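Long-range contacts in blue-light-activated histidine kinase 2 (Erythrobacter litoralis HTCC2594, PDB 4R39), which senses blue light and, as a histidine kinase, uses ATP to phosphorylate a histidine, and is involved in increased bacterial virulence upon exposure to light: residues Q112-D117 and S154-G159; V166-R171 and T208-N213; L197-N202 and I214-S219. One frame throughout, in Å; residues are numbered along the deposited sequence.

All three contacts belong to one mixed five-stranded sheet of the ATP-binding part of the kinase, ordered 107-113, 148-156, 161-168, 211-217, 200-204. Interaction 1 joins the first two strands, interaction 2 the third and fourth, interaction 3 the fourth and fifth. Interactions 2 and 3 share strand 211-217 and meet where N213 O lies 2.9 Å from N202 N, a probable hydrogen bond. Interactions 1 and 3, with centres about 12 Å apart, touch through V116 CG2 and L218 CD1 at 3.9 Å. Interaction 2 alone reaches the nucleotide analogue; in interaction 3 the side chain of L201 stays about 11 Å from it.

Interaction 1: residues Q112-D117 and S154-G159; sequences QADTVD and SSVMSG
Two backbone hydrogen bonds tie Q112-D117 to S154-G159: S154 N donates to Q112 O (2.9 Å), and D114 N donates to S154 O (2.9 Å). Both bonds flank the A113/S154 bridge, where the chains run parallel and CB of A113 meets CB of S154 on the same face of the sheet at 4.2 Å.

A third bond continues the ladder with a side chain. V156 N donates a hydrogen bond to D114 OD2 at 2.9 Å, with an N-H...O angle of 165°, on the anti side of the carboxylate and 29° out of its plane. The torsion explains the reach: CG lies anti to the carbonyl carbon (chi1 -87°), and OD2 thereby also comes beside S155 CA. The carboxylate appears to take the place a main-chain carbonyl would hold in a continued parallel ladder, just where strand 107-113 has ended.

This is an edge of the Bergerat-fold ATPase domain, with 107-113 outermost in the mixed sheet and 148-156 the next strand in. S154 points to the face covered by helix 87-102, touching L91.

Apolar contact is slight: V116 CB meets V156 CG2 at 4.0 Å, while V116 also packs on L87 and L218.

Water adds two further links. One molecule donates to D114 O and hydrogen-bonds to S154 OG at 2.8 Å; the other lies in bonding reach of S154 O and S155 OG and, weakly, of D114 OD1, with more acceptors around it than it has protons for.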
loop_
_atom_site.group_PDB
_atom_site.type_symbol
_atom_site.label_atom_id
_atom_site.label_comp_id
_atom_site.label_asym_id
_atom_site.label_seq_id
_atom_site.Cartn_x
_atom_site.Cartn_y
_atom_site.Cartn_z
ATOM N N GLN A 112 3.188 -2.471 13.794
ATOM C CA GLN A 112 4.574 -2.739 14.161
ATOM C C GLN A 112 5.467 -2.714 12.926
ATOM O O GLN A 112 5.626 -3.730 12.258
ATOM C CB GLN A 112 4.681 -4.103 14.842
ATOM C CG GLN A 112 6.085 -4.462 15.308
ATOM C CD GLN A 112 6.502 -3.681 16.536
ATOM O OE1 GLN A 112 5.919 -3.837 17.614
ATOM N NE2 GLN A 112 7.513 -2.832 16.383
ATOM N N ALA A 113 6.060 -1.559 12.639
ATOM C CA ALA A 113 6.920 -1.409 11.464
ATOM C C ALA A 113 8.392 -1.214 11.842
ATOM O O ALA A 113 8.718 -0.366 12.668
ATOM C CB ALA A 113 6.434 -0.252 10.608
ATOM N N ASP A 114 9.270 -2.011 11.237
ATOM C CA ASP A 114 10.706 -1.904 11.481
ATOM C C ASP A 114 11.269 -0.671 10.796
ATOM O O ASP A 114 10.709 -0.180 9.817
ATOM C CB ASP A 114 11.456 -3.133 10.951
ATOM C CG ASP A 114 11.533 -4.275 11.962
ATOM O OD1 ASP A 114 11.062 -4.120 13.110
ATOM O OD2 ASP A 114 12.091 -5.336 11.603
ATOM N N THR A 115 12.390 -0.180 11.312
ATOM C CA THR A 115 13.113 0.902 10.662
ATOM C C THR A 115 13.964 0.324 9.542
ATOM O O THR A 115 14.856 -0.486 9.781
ATOM C CB THR A 115 14.005 1.661 11.660
ATOM O OG1 THR A 115 13.183 2.268 12.664
ATOM C CG2 THR A 115 14.820 2.744 10.951
ATOM N N VAL A 116 13.667 0.730 8.314
ATOM C CA VAL A 116 14.447 0.307 7.165
ATOM C C VAL A 116 14.277 1.313 6.039
ATOM O O VAL A 116 13.169 1.777 5.770
ATOM C CB VAL A 116 14.053 -1.118 6.689
ATOM C CG1 VAL A 116 12.561 -1.203 6.374
ATOM C CG2 VAL A 116 14.895 -1.538 5.481
ATOM N N ASP A 117 15.391 1.665 5.404
ATOM C CA ASP A 117 15.374 2.560 4.257
ATOM C C ASP A 117 15.327 1.753 2.968
ATOM O O ASP A 117 16.077 0.789 2.799
ATOM C CB ASP A 117 16.602 3.472 4.256
ATOM C CG ASP A 117 16.472 4.639 5.228
ATOM O OD1 ASP A 117 15.358 4.883 5.742
ATOM O OD2 ASP A 117 17.493 5.323 5.468
ATOM N N SER A 154 5.660 -5.235 9.830
ATOM C CA SER A 154 6.660 -5.101 8.786
ATOM C C SER A 154 7.996 -5.426 9.430
ATOM O O SER A 154 8.543 -4.616 10.180
ATOM C CB SER A 154 6.650 -3.680 8.221
ATOM O OG SER A 154 7.540 -3.549 7.129
ATOM N N SER A 155 8.505 -6.625 9.150
ATOM C CA SER A 155 9.682 -7.149 9.836
ATOM C C SER A 155 10.812 -7.456 8.875
ATOM O O SER A 155 10.626 -8.171 7.892
ATOM C CB SER A 155 9.334 -8.442 10.572
ATOM O OG SER A 155 8.208 -8.268 11.412
ATOM N N VAL A 156 11.995 -6.929 9.167
ATOM C CA VAL A 156 13.182 -7.329 8.435
ATOM C C VAL A 156 13.711 -8.610 9.058
ATOM O O VAL A 156 13.894 -8.694 10.271
ATOM C CB VAL A 156 14.265 -6.238 8.444
ATOM C CG1 VAL A 156 15.544 -6.748 7.776
ATOM C CG2 VAL A 156 13.750 -4.994 7.741
ATOM N N MET A 157 13.945 -9.605 8.211
ATOM C CA MET A 157 14.449 -10.896 8.647
ATOM C C MET A 157 15.860 -11.074 8.107
ATOM O O MET A 157 16.537 -10.086 7.826
ATOM C CB MET A 157 13.500 -11.990 8.167
ATOM C CG MET A 157 12.063 -11.612 8.460
ATOM S SD MET A 157 10.893 -12.970 8.533
ATOM C CE MET A 157 9.986 -12.439 9.979
ATOM N N SER A 158 16.319 -12.313 7.973
ATOM C CA SER A 158 17.672 -12.550 7.488
ATOM C C SER A 158 17.735 -12.456 5.968
ATOM O O SER A 158 16.745 -12.707 5.281
ATOM C CB SER A 158 18.196 -13.908 7.957
ATOM O OG SER A 158 17.315 -14.946 7.589
ATOM N N GLY A 159 18.902 -12.078 5.456
ATOM C CA GLY A 159 19.110 -11.956 4.025
ATOM C C GLY A 159 18.347 -10.802 3.398
ATOM O O GLY A 159 17.942 -10.881 2.239
HETATM O O HOH W 1 8.883 -1.165 7.676
HETATM O O HOH W 2 8.422 -5.555 12.847
#

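Interaction 2: residues V166-R171 and T208-N213; sequences VEDDGR and TGTIVN. With ANP (phosphoaminophosphonic acid-adenylate ester), chain F.
V166 pairs with V212 through two backbone hydrogen bonds, V166 N to V212 O and V212 N to V166 O, both 3.0 Å. The second is nearly straight, with an N-H...O angle of 177°. Their side chains share the face packed on V133 of helix 120-140.

E167 faces I211 as a non-hydrogen-bonded pair on the other face, the side chains lying side by side with E167 CG 3.9 Å from I211 CG1. Its OE1 forms a salt bridge to R153.

D168 is where this contact meets the nucleotide by a hydrogen bond. Its N donates to T210 O (2.9 Å), while the side chain turns alongside that of T210, CG anti to the carbonyl carbon (chi1 -62°). OD2 accepts from the adenine amino nitrogen N6 of the ATP analogue at 2.8 Å and lies 3.4 Å from T210 CB. This is the adenine-recognising aspartate of the Bergerat fold, shared by histidine kinases, gyrase B and Hsp90. A water bonded to T210 OG1 makes a weak bond to OD2; another, short of protons for its acceptors, may donate to T210 O and, weakly, to OD2.

D169 turns its carboxylate from the partner chain, OD1 accepting from V149 N, but its CA makes a CH...O contact with T208 O at 3.2 Å. At G170 the carbonyl O receives a longer, more bent CH...O contact from G209 CA, 3.5 Å away.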
loop_
_atom_site.group_PDB
_atom_site.type_symbol
_atom_site.label_atom_id
_atom_site.label_comp_id
_atom_site.label_asym_id
_atom_site.label_seq_id
_atom_site.Cartn_x
_atom_site.Cartn_y
_atom_site.Cartn_z
ATOM N N VAL A 166 -0.616 -8.615 7.237
ATOM C CA VAL A 166 -1.861 -8.009 7.702
ATOM C C VAL A 166 -2.792 -9.122 8.170
ATOM O O VAL A 166 -3.120 -10.025 7.409
ATOM C CB VAL A 166 -2.523 -7.145 6.615
ATOM C CG1 VAL A 166 -3.888 -6.640 7.080
ATOM C CG2 VAL A 166 -1.614 -5.975 6.257
ATOM N N GLU A 167 -3.207 -9.038 9.429
ATOM C CA GLU A 167 -3.905 -10.115 10.123
ATOM C C GLU A 167 -5.288 -9.667 10.605
ATOM O O GLU A 167 -5.397 -8.631 11.242
ATOM C CB GLU A 167 -3.080 -10.512 11.351
ATOM C CG GLU A 167 -2.317 -11.828 11.263
ATOM C CD GLU A 167 -1.778 -12.277 12.615
ATOM O OE1 GLU A 167 -2.192 -11.696 13.645
ATOM O OE2 GLU A 167 -0.945 -13.211 12.650
ATOM N N ASP A 168 -6.329 -10.446 10.314
ATOM C CA ASP A 168 -7.666 -10.232 10.886
ATOM C C ASP A 168 -8.029 -11.352 11.834
ATOM O O ASP A 168 -7.507 -12.457 11.717
ATOM C CB ASP A 168 -8.758 -10.306 9.821
ATOM C CG ASP A 168 -8.631 -9.258 8.781
ATOM O OD1 ASP A 168 -8.297 -8.119 9.151
ATOM O OD2 ASP A 168 -8.881 -9.579 7.601
ATOM N N ASP A 169 -8.974 -11.079 12.727
ATOM C CA ASP A 169 -9.663 -12.142 13.448
ATOM C C ASP A 169 -11.135 -12.175 13.041
ATOM O O ASP A 169 -11.967 -12.797 13.700
ATOM C CB ASP A 169 -9.526 -11.955 14.958
ATOM C CG ASP A 169 -10.299 -10.757 15.480
ATOM O OD1 ASP A 169 -10.696 -9.882 14.679
ATOM O OD2 ASP A 169 -10.493 -10.686 16.711
ATOM N N GLY A 170 -11.442 -11.511 11.932
ATOM C CA GLY A 170 -12.816 -11.307 11.524
ATOM C C GLY A 170 -13.419 -12.380 10.642
ATOM O O GLY A 170 -13.236 -13.579 10.845
ATOM N N ARG A 171 -14.130 -11.907 9.632
ATOM C CA ARG A 171 -15.123 -12.686 8.913
ATOM C C ARG A 171 -14.518 -13.701 7.946
ATOM O O ARG A 171 -15.100 -14.760 7.705
ATOM C CB ARG A 171 -16.014 -11.678 8.190
ATOM C CG ARG A 171 -16.913 -12.175 7.102
ATOM C CD ARG A 171 -17.386 -10.952 6.344
ATOM N NE ARG A 171 -18.437 -11.241 5.380
ATOM C CZ ARG A 171 -19.693 -11.509 5.713
ATOM N NH1 ARG A 171 -20.050 -11.548 6.990
ATOM N NH2 ARG A 171 -20.589 -11.751 4.770
ATOM N N THR A 208 -12.126 -17.427 11.447
ATOM C CA THR A 208 -11.165 -16.951 12.424
ATOM C C THR A 208 -10.348 -15.814 11.812
ATOM O O THR A 208 -9.582 -15.157 12.509
ATOM C CB THR A 208 -10.232 -18.080 12.886
ATOM O OG1 THR A 208 -9.930 -18.943 11.779
ATOM C CG2 THR A 208 -10.890 -18.884 13.998
ATOM N N GLY A 209 -10.511 -15.601 10.506
ATOM C CA GLY A 209 -10.003 -14.407 9.851
ATOM C C GLY A 209 -9.192 -14.612 8.582
ATOM O O GLY A 209 -9.095 -15.714 8.042
ATOM N N THR A 210 -8.606 -13.511 8.120
ATOM C CA THR A 210 -7.753 -13.483 6.940
ATOM C C THR A 210 -6.325 -13.095 7.325
ATOM O O THR A 210 -6.110 -12.062 7.957
ATOM C CB THR A 210 -8.255 -12.428 5.944
ATOM O OG1 THR A 210 -9.659 -12.609 5.721
ATOM C CG2 THR A 210 -7.505 -12.519 4.626
ATOM N N ILE A 211 -5.356 -13.916 6.941
ATOM C CA ILE A 211 -3.949 -13.575 7.121
ATOM C C ILE A 211 -3.256 -13.448 5.777
ATOM O O ILE A 211 -3.196 -14.408 5.014
ATOM C CB ILE A 211 -3.200 -14.633 7.937
ATOM C CG1 ILE A 211 -3.887 -14.834 9.290
ATOM C CG2 ILE A 211 -1.734 -14.224 8.103
ATOM C CD1 ILE A 211 -3.234 -15.891 10.153
ATOM N N VAL A 212 -2.717 -12.264 5.510
ATOM C CA VAL A 212 -1.966 -12.007 4.287
ATOM C C VAL A 212 -0.496 -11.787 4.620
ATOM O O VAL A 212 -0.171 -11.014 5.517
ATOM C CB VAL A 212 -2.497 -10.766 3.561
ATOM C CG1 VAL A 212 -1.779 -10.577 2.234
ATOM C CG2 VAL A 212 -3.999 -10.887 3.351
ATOM N N ASN A 213 0.380 -12.473 3.892
ATOM C CA ASN A 213 1.821 -12.349 4.079
ATOM C C ASN A 213 2.527 -12.105 2.765
ATOM O O ASN A 213 2.389 -12.887 1.831
ATOM C CB ASN A 213 2.392 -13.614 4.711
ATOM C CG ASN A 213 2.161 -13.669 6.199
ATOM O OD1 ASN A 213 2.837 -12.985 6.968
ATOM N ND2 ASN A 213 1.212 -14.493 6.621
HETATM P PG ANP F . -11.543 -1.988 -4.032
HETATM O O1G ANP F . -11.215 -1.682 -5.455
HETATM O O2G ANP F . -10.366 -2.801 -3.376
HETATM O O3G ANP F . -11.723 -0.629 -3.247
HETATM P PB ANP F . -12.781 -4.362 -3.175
HETATM O O1B ANP F . -14.123 -4.961 -2.920
HETATM O O2B ANP F . -12.070 -4.145 -1.803
HETATM N N3B ANP F . -12.973 -2.895 -3.974
HETATM P PA ANP F . -10.787 -6.236 -3.510
HETATM O O1A ANP F . -9.805 -5.444 -2.740
HETATM O O2A ANP F . -10.183 -6.986 -4.702
HETATM O O3A ANP F . -11.949 -5.317 -4.093
HETATM O "O5'" ANP F . -11.505 -7.242 -2.536
HETATM C "C5'" ANP F . -12.170 -8.394 -3.077
HETATM C "C4'" ANP F . -13.240 -8.863 -2.124
HETATM O "O4'" ANP F . -12.669 -9.787 -1.175
HETATM C "C3'" ANP F . -13.910 -7.791 -1.271
HETATM O "O3'" ANP F . -14.983 -7.177 -1.975
HETATM C "C2'" ANP F . -14.407 -8.593 -0.071
HETATM O "O2'" ANP F . -15.669 -9.193 -0.337
HETATM C "C1'" ANP F . -13.322 -9.670 0.076
HETATM N N9 ANP F . -12.310 -9.381 1.086
HETATM C C8 ANP F . -11.091 -8.784 0.890
HETATM N N7 ANP F . -10.373 -8.663 1.979
HETATM C C5 ANP F . -11.176 -9.221 2.964
HETATM C C6 ANP F . -10.990 -9.404 4.348
HETATM N N6 ANP F . -9.893 -9.024 5.007
HETATM N N1 ANP F . -11.986 -9.999 5.041
HETATM C C2 ANP F . -13.087 -10.381 4.386
HETATM N N3 ANP F . -13.372 -10.262 3.086
HETATM C C4 ANP F . -12.369 -9.670 2.427
HETATM O O HOH W 3 -6.231 -9.361 6.718
HETATM O O HOH W 4 -11.575 -11.482 7.326
#

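Interaction 3: residues L197-N202 and I214-S219; sequences LGAELN and IDIPLS
A199 CB fills the hollow between two isoleucines of the facing strand, 3.7 Å from both I214 CG2 and I216 CG1, and also lies against D215 O. On one side of this small knob, L201 lays CD1 alongside I214 CG1 at 4.0 Å, the two side chains pointing the same way; L201 also touches V190 and V194 of helix 185-196. On the other, L197 crosses I216 at a slant: CD2 meets I216 CG2 at 4.1 Å. L197 and I216 both reach I126 of helix 120-140.

The ring of P217 rests against the turn at L197-G198, with CG 3.3 Å from G198 O and CD close to L197 O. G198, at positive phi (65°), forms the Schellman motif that ends helix 185-196 and turns the chain into strand 200-204.

E200 and D215 hold the backbones together by reciprocal bonds, E200 N to D215 O at 3.0 Å and D215 N to E200 O at 2.9 Å. The D215 carboxylate forms a salt bridge to R163. Strands 200-204 and 211-217, their local axes 171° apart, form an antiparallel beta hairpin at the edge of the Bergerat-fold sheet, helices 120-140 and 185-196 packing on the face of L201 and I214.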
loop_
_atom_site.group_PDB
_atom_site.type_symbol
_atom_site.label_atom_id
_atom_site.label_comp_id
_atom_site.label_asym_id
_atom_site.label_seq_id
_atom_site.Cartn_x
_atom_site.Cartn_y
_atom_site.Cartn_z
ATOM N N LEU A 197 7.727 -6.102 -7.149
ATOM C CA LEU A 197 8.606 -6.176 -5.988
ATOM C C LEU A 197 9.449 -7.444 -5.985
ATOM O O LEU A 197 10.350 -7.594 -5.163
ATOM C CB LEU A 197 7.772 -6.137 -4.708
ATOM C CG LEU A 197 7.304 -4.767 -4.235
ATOM C CD1 LEU A 197 6.210 -4.923 -3.197
ATOM C CD2 LEU A 197 8.477 -3.995 -3.665
ATOM N N GLY A 198 9.147 -8.357 -6.901
ATOM C CA GLY A 198 9.782 -9.661 -6.904
ATOM C C GLY A 198 9.404 -10.433 -5.654
ATOM O O GLY A 198 10.171 -11.267 -5.170
ATOM N N ALA A 199 8.208 -10.146 -5.140
ATOM C CA ALA A 199 7.758 -10.675 -3.855
ATOM C C ALA A 199 6.876 -11.909 -4.007
ATOM O O ALA A 199 6.521 -12.298 -5.117
ATOM C CB ALA A 199 7.003 -9.599 -3.097
ATOM N N GLU A 200 6.530 -12.511 -2.874
ATOM C CA GLU A 200 5.622 -13.648 -2.820
ATOM C C GLU A 200 4.479 -13.286 -1.889
ATOM O O GLU A 200 4.716 -12.865 -0.764
ATOM C CB GLU A 200 6.327 -14.882 -2.257
ATOM C CG GLU A 200 7.699 -15.179 -2.859
ATOM C CD GLU A 200 7.633 -15.973 -4.152
ATOM O OE1 GLU A 200 6.642 -16.708 -4.363
ATOM O OE2 GLU A 200 8.583 -15.864 -4.957
ATOM N N LEU A 201 3.245 -13.451 -2.357
ATOM C CA LEU A 201 2.069 -13.198 -1.531
ATOM C C LEU A 201 1.379 -14.517 -1.199
ATOM O O LEU A 201 1.331 -15.426 -2.027
ATOM C CB LEU A 201 1.104 -12.259 -2.257
ATOM C CG LEU A 201 -0.074 -11.708 -1.446
ATOM C CD1 LEU A 201 -0.471 -10.333 -1.965
ATOM C CD2 LEU A 201 -1.271 -12.648 -1.493
ATOM N N ASN A 202 0.864 -14.613 0.022
ATOM C CA ASN A 202 0.114 -15.782 0.474
ATOM C C ASN A 202 -1.085 -15.354 1.307
ATOM O O ASN A 202 -1.047 -14.313 1.953
ATOM C CB ASN A 202 1.002 -16.710 1.301
ATOM C CG ASN A 202 2.003 -17.469 0.454
ATOM O OD1 ASN A 202 1.651 -18.433 -0.233
ATOM N ND2 ASN A 202 3.263 -17.051 0.511
ATOM N N ILE A 214 3.283 -11.016 2.700
ATOM C CA ILE A 214 4.098 -10.713 1.534
ATOM C C ILE A 214 5.557 -10.778 1.943
ATOM O O ILE A 214 5.984 -10.049 2.832
ATOM C CB ILE A 214 3.802 -9.320 0.955
ATOM C CG1 ILE A 214 2.311 -9.166 0.652
ATOM C CG2 ILE A 214 4.592 -9.100 -0.326
ATOM C CD1 ILE A 214 1.478 -8.732 1.835
ATOM N N ASP A 215 6.309 -11.667 1.305
ATOM C CA ASP A 215 7.748 -11.746 1.514
ATOM C C ASP A 215 8.450 -10.993 0.391
ATOM O O ASP A 215 8.268 -11.313 -0.785
ATOM C CB ASP A 215 8.212 -13.208 1.568
ATOM C CG ASP A 215 8.029 -13.835 2.949
ATOM O OD1 ASP A 215 8.221 -13.129 3.965
ATOM O OD2 ASP A 215 7.700 -15.040 3.020
ATOM N N ILE A 216 9.253 -9.996 0.762
ATOM C CA ILE A 216 9.863 -9.085 -0.207
ATOM C C ILE A 216 11.391 -9.115 -0.118
ATOM O O ILE A 216 11.947 -8.959 0.968
ATOM C CB ILE A 216 9.377 -7.642 0.025
ATOM C CG1 ILE A 216 7.847 -7.584 -0.060
ATOM C CG2 ILE A 216 10.002 -6.696 -0.994
ATOM C CD1 ILE A 216 7.238 -6.368 0.597
ATOM N N PRO A 217 12.083 -9.310 -1.258
ATOM C CA PRO A 217 13.548 -9.318 -1.191
ATOM C C PRO A 217 14.146 -7.924 -1.391
ATOM O O PRO A 217 14.276 -7.466 -2.527
ATOM C CB PRO A 217 13.949 -10.248 -2.345
ATOM C CG PRO A 217 12.695 -10.448 -3.185
ATOM C CD PRO A 217 11.619 -9.565 -2.633
ATOM N N LEU A 218 14.499 -7.258 -0.297
ATOM C CA LEU A 218 15.086 -5.924 -0.376
ATOM C C LEU A 218 16.467 -5.969 -1.029
ATOM O O LEU A 218 16.936 -4.966 -1.570
ATOM C CB LEU A 218 15.189 -5.291 1.014
ATOM C CG LEU A 218 13.898 -5.167 1.830
ATOM C CD1 LEU A 218 14.214 -4.640 3.221
ATOM C CD2 LEU A 218 12.877 -4.268 1.142
ATOM N N SER A 219 17.119 -7.128 -0.980
ATOM C CA SER A 219 18.435 -7.289 -1.596
ATOM C C SER A 219 18.353 -7.209 -3.121
ATOM O O SER A 219 19.304 -6.785 -3.777
ATOM C CB SER A 219 19.071 -8.623 -1.183
ATOM O OG SER A 219 18.353 -9.726 -1.713
HETATM O O HOH W 5 4.702 -15.189 1.771
#